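PDB 5MQ6: polycyclic ketone monooxygenase from Myceliophthora thermophila, which inserts one oxygen atom next to the carbonyl of ketones, polycyclic ones above all, using FAD and NADPH to yield esters or lactones. Local coordinates for residues Trp123-Pro128 / Thr476-Pro481. Sequence-based numbering, arbitrary orientation.
Sequences WWNRYP and TGYVTP. With FAD (flavin-adenine dinucleotide), chain B.
Asn125 and Tyr478 reach for each other from opposite directions beside the dimethylbenzene end of the flavin, where the FAD and NADPH Rossmann-type domains of this Baeyer-Villiger monooxygenase face each other. Asn125 is the first residue to leave helix 121-124. From its CB, with CG anti to the carbonyl carbon (chi1 -59°), the side chain heads for the loop after strand 471-474. CG lies 3.9 Å from FAD C7M. Beyond it the amide forks: OD1 accepts the Tyr478 OH at 2.7 Å, while ND2 donates a hydrogen bond to Thr121 O, which fixes the flip of the amide. OD1 sits at the edge of the Tyr478 ring, in its plane, and the amide is turned 70° from that ring. The hydroxyl comes in 34° off the carbonyl plane. An alanine here would probably leave the buried Tyr478 hydroxyl without this acceptor and open a gap beside C7M. Tyr478 also touches NADPH and so belongs to the pockets of both cofactors. One residue before Asn125, Trp124 binds the adenosine half of FAD, its NE1 donating to ribose O3B at 3.0 Å. FAD C8M approaches the Tyr478 ring obliquely, 3.6 Å from CZ.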
# COMPACT_ATOMS: atom_id res chain seq x y z
N TRP A 123 -8.58 -8.67 4.59
CA TRP A 123 -9.76 -9.39 4.11
C TRP A 123 -9.37 -10.13 2.82
O TRP A 123 -9.61 -11.29 2.70
CB TRP A 123 -10.97 -8.45 3.78
CG TRP A 123 -12.03 -9.20 3.15
CD1 TRP A 123 -12.18 -9.45 1.80
CD2 TRP A 123 -13.08 -9.95 3.81
NE1 TRP A 123 -13.25 -10.31 1.61
CE2 TRP A 123 -13.79 -10.66 2.81
CE3 TRP A 123 -13.44 -10.13 5.12
CZ2 TRP A 123 -14.94 -11.44 3.09
CZ3 TRP A 123 -14.60 -10.91 5.42
CH2 TRP A 123 -15.30 -11.58 4.38
N TRP A 124 -8.80 -9.43 1.86
CA TRP A 124 -8.55 -10.00 0.54
C TRP A 124 -7.42 -11.03 0.47
O TRP A 124 -7.57 -12.08 -0.11
CB TRP A 124 -8.27 -8.90 -0.42
CG TRP A 124 -9.37 -7.91 -0.69
CD1 TRP A 124 -9.40 -6.64 -0.29
CD2 TRP A 124 -10.49 -8.06 -1.59
NE1 TRP A 124 -10.50 -6.00 -0.79
CE2 TRP A 124 -11.17 -6.85 -1.61
CE3 TRP A 124 -10.99 -9.10 -2.34
CZ2 TRP A 124 -12.34 -6.66 -2.33
CZ3 TRP A 124 -12.15 -8.90 -3.09
CH2 TRP A 124 -12.80 -7.69 -3.08
N ASN A 125 -6.31 -10.72 1.11
CA ASN A 125 -5.09 -11.50 1.04
C ASN A 125 -5.12 -12.45 2.17
O ASN A 125 -5.14 -12.06 3.38
CB ASN A 125 -3.86 -10.59 1.11
CG ASN A 125 -3.84 -9.58 -0.02
OD1 ASN A 125 -3.49 -9.90 -1.12
ND2 ASN A 125 -4.24 -8.33 0.26
N ARG A 126 -5.17 -13.73 1.83
CA ARG A 126 -5.09 -14.76 2.87
C ARG A 126 -4.24 -15.94 2.38
O ARG A 126 -4.46 -17.08 2.77
CB ARG A 126 -6.52 -15.22 3.25
CG ARG A 126 -7.59 -14.13 3.38
CD ARG A 126 -8.81 -14.73 4.04
NE ARG A 126 -9.89 -13.75 4.00
CZ ARG A 126 -11.04 -13.84 4.68
NH1 ARG A 126 -11.28 -14.87 5.46
NH2 ARG A 126 -11.99 -12.89 4.56
N TYR A 127 -3.26 -15.64 1.53
CA TYR A 127 -2.47 -16.67 0.87
C TYR A 127 -1.60 -17.35 1.94
O TYR A 127 -1.48 -16.82 3.03
CB TYR A 127 -1.68 -16.06 -0.28
CG TYR A 127 -0.70 -14.98 0.10
CD1 TYR A 127 0.48 -15.31 0.77
CD2 TYR A 127 -0.95 -13.64 -0.18
CE1 TYR A 127 1.43 -14.36 1.11
CE2 TYR A 127 -0.00 -12.68 0.15
CZ TYR A 127 1.19 -13.06 0.83
OH TYR A 127 2.13 -12.18 1.20
N PRO A 128 -1.05 -18.55 1.66
CA PRO A 128 -0.26 -19.29 2.66
C PRO A 128 1.03 -18.57 3.02
O PRO A 128 1.74 -18.09 2.14
CB PRO A 128 0.08 -20.63 1.93
CG PRO A 128 -0.89 -20.66 0.78
CD PRO A 128 -1.08 -19.25 0.37
N THR A 476 1.97 -11.12 -9.20
CA THR A 476 2.40 -10.07 -10.06
C THR A 476 1.93 -8.68 -9.56
O THR A 476 2.10 -7.65 -10.23
CB THR A 476 1.94 -10.36 -11.48
OG1 THR A 476 0.62 -10.89 -11.42
CG2 THR A 476 2.86 -11.43 -12.08
N GLY A 477 1.38 -8.65 -8.36
CA GLY A 477 1.27 -7.40 -7.70
C GLY A 477 -0.04 -6.71 -8.05
O GLY A 477 -0.98 -7.37 -8.48
N TYR A 478 -0.06 -5.40 -7.82
CA TYR A 478 -1.27 -4.53 -7.82
C TYR A 478 -0.98 -3.30 -8.62
O TYR A 478 0.15 -2.88 -8.71
CB TYR A 478 -1.61 -4.04 -6.40
CG TYR A 478 -1.70 -5.16 -5.43
CD1 TYR A 478 -0.54 -5.78 -4.95
CD2 TYR A 478 -2.97 -5.69 -5.02
CE1 TYR A 478 -0.61 -6.87 -4.06
CE2 TYR A 478 -3.05 -6.78 -4.10
CZ TYR A 478 -1.86 -7.39 -3.63
OH TYR A 478 -1.87 -8.46 -2.73
N VAL A 479 -2.02 -2.64 -9.11
CA VAL A 479 -1.83 -1.31 -9.72
C VAL A 479 -1.01 -0.41 -8.76
O VAL A 479 -1.27 -0.36 -7.54
CB VAL A 479 -3.16 -0.61 -10.10
CG1 VAL A 479 -2.93 0.83 -10.63
CG2 VAL A 479 -3.91 -1.43 -11.14
N THR A 480 0.01 0.24 -9.33
CA THR A 480 0.87 1.07 -8.52
C THR A 480 0.11 2.11 -7.60
O THR A 480 -0.93 2.66 -7.99
CB THR A 480 1.94 1.78 -9.38
OG1 THR A 480 2.71 2.60 -8.53
CG2 THR A 480 1.35 2.69 -10.46
N PRO A 481 0.64 2.34 -6.37
CA PRO A 481 0.08 3.39 -5.52
C PRO A 481 0.09 4.77 -6.18
O PRO A 481 -0.76 5.63 -5.84
CB PRO A 481 1.02 3.36 -4.31
CG PRO A 481 1.35 1.88 -4.17
CD PRO A 481 1.64 1.52 -5.60
PA FAD B . -6.90 -1.15 2.29
O1A FAD B . -6.42 -1.37 0.90
O2A FAD B . -6.49 -2.09 3.42
O5B FAD B . -8.50 -1.12 2.26
C5B FAD B . -9.17 -0.35 1.32
C4B FAD B . -10.42 -1.09 0.89
O4B FAD B . -11.18 -0.18 0.09
C3B FAD B . -10.20 -2.34 0.04
O3B FAD B . -11.03 -3.38 0.49
C2B FAD B . -10.60 -1.91 -1.34
O2B FAD B . -11.09 -2.98 -2.12
C1B FAD B . -11.66 -0.88 -1.03
N9A FAD B . -11.91 0.02 -2.13
C8A FAD B . -10.99 0.75 -2.82
N7A FAD B . -11.62 1.41 -3.78
C5A FAD B . -12.93 1.13 -3.76
C6A FAD B . -14.11 1.57 -4.53
N6A FAD B . -14.08 2.40 -5.56
N1A FAD B . -15.24 1.08 -4.10
C2A FAD B . -15.33 0.20 -3.07
N3A FAD B . -14.36 -0.26 -2.33
C4A FAD B . -13.11 0.18 -2.68
N1 FAD B . 1.81 -2.06 4.89
C2 FAD B . 2.55 -1.91 6.04
O2 FAD B . 2.75 -0.81 6.52
N3 FAD B . 3.08 -2.99 6.65
C4 FAD B . 2.89 -4.21 6.14
O4 FAD B . 3.38 -5.15 6.75
C4X FAD B . 2.11 -4.48 4.92
N5 FAD B . 1.91 -5.72 4.35
C5X FAD B . 1.17 -5.79 3.22
C6 FAD B . 0.94 -7.11 2.58
C7 FAD B . 0.13 -7.09 1.35
C7M FAD B . -0.17 -8.37 0.61
C8 FAD B . -0.42 -5.83 0.76
C8M FAD B . -1.27 -5.80 -0.51
C9 FAD B . -0.18 -4.62 1.38
C9A FAD B . 0.59 -4.56 2.58
N10 FAD B . 0.82 -3.30 3.15
C10 FAD B . 1.56 -3.25 4.34
C1' FAD B . 0.23 -2.06 2.62
C2' FAD B . -1.27 -2.05 3.13
O2' FAD B . -2.14 -1.83 2.01
C3' FAD B . -1.57 -1.02 4.28
O3' FAD B . -0.74 -1.32 5.40
C4' FAD B . -2.99 -1.02 4.88
O4' FAD B . -3.59 -2.38 5.10
C5' FAD B . -3.93 -0.15 4.03
O5' FAD B . -5.11 0.14 4.85
P FAD B . -6.23 1.00 4.05
O1P FAD B . -7.55 0.78 4.88
O2P FAD B . -5.61 2.38 3.80
O3P FAD B . -6.32 0.33 2.56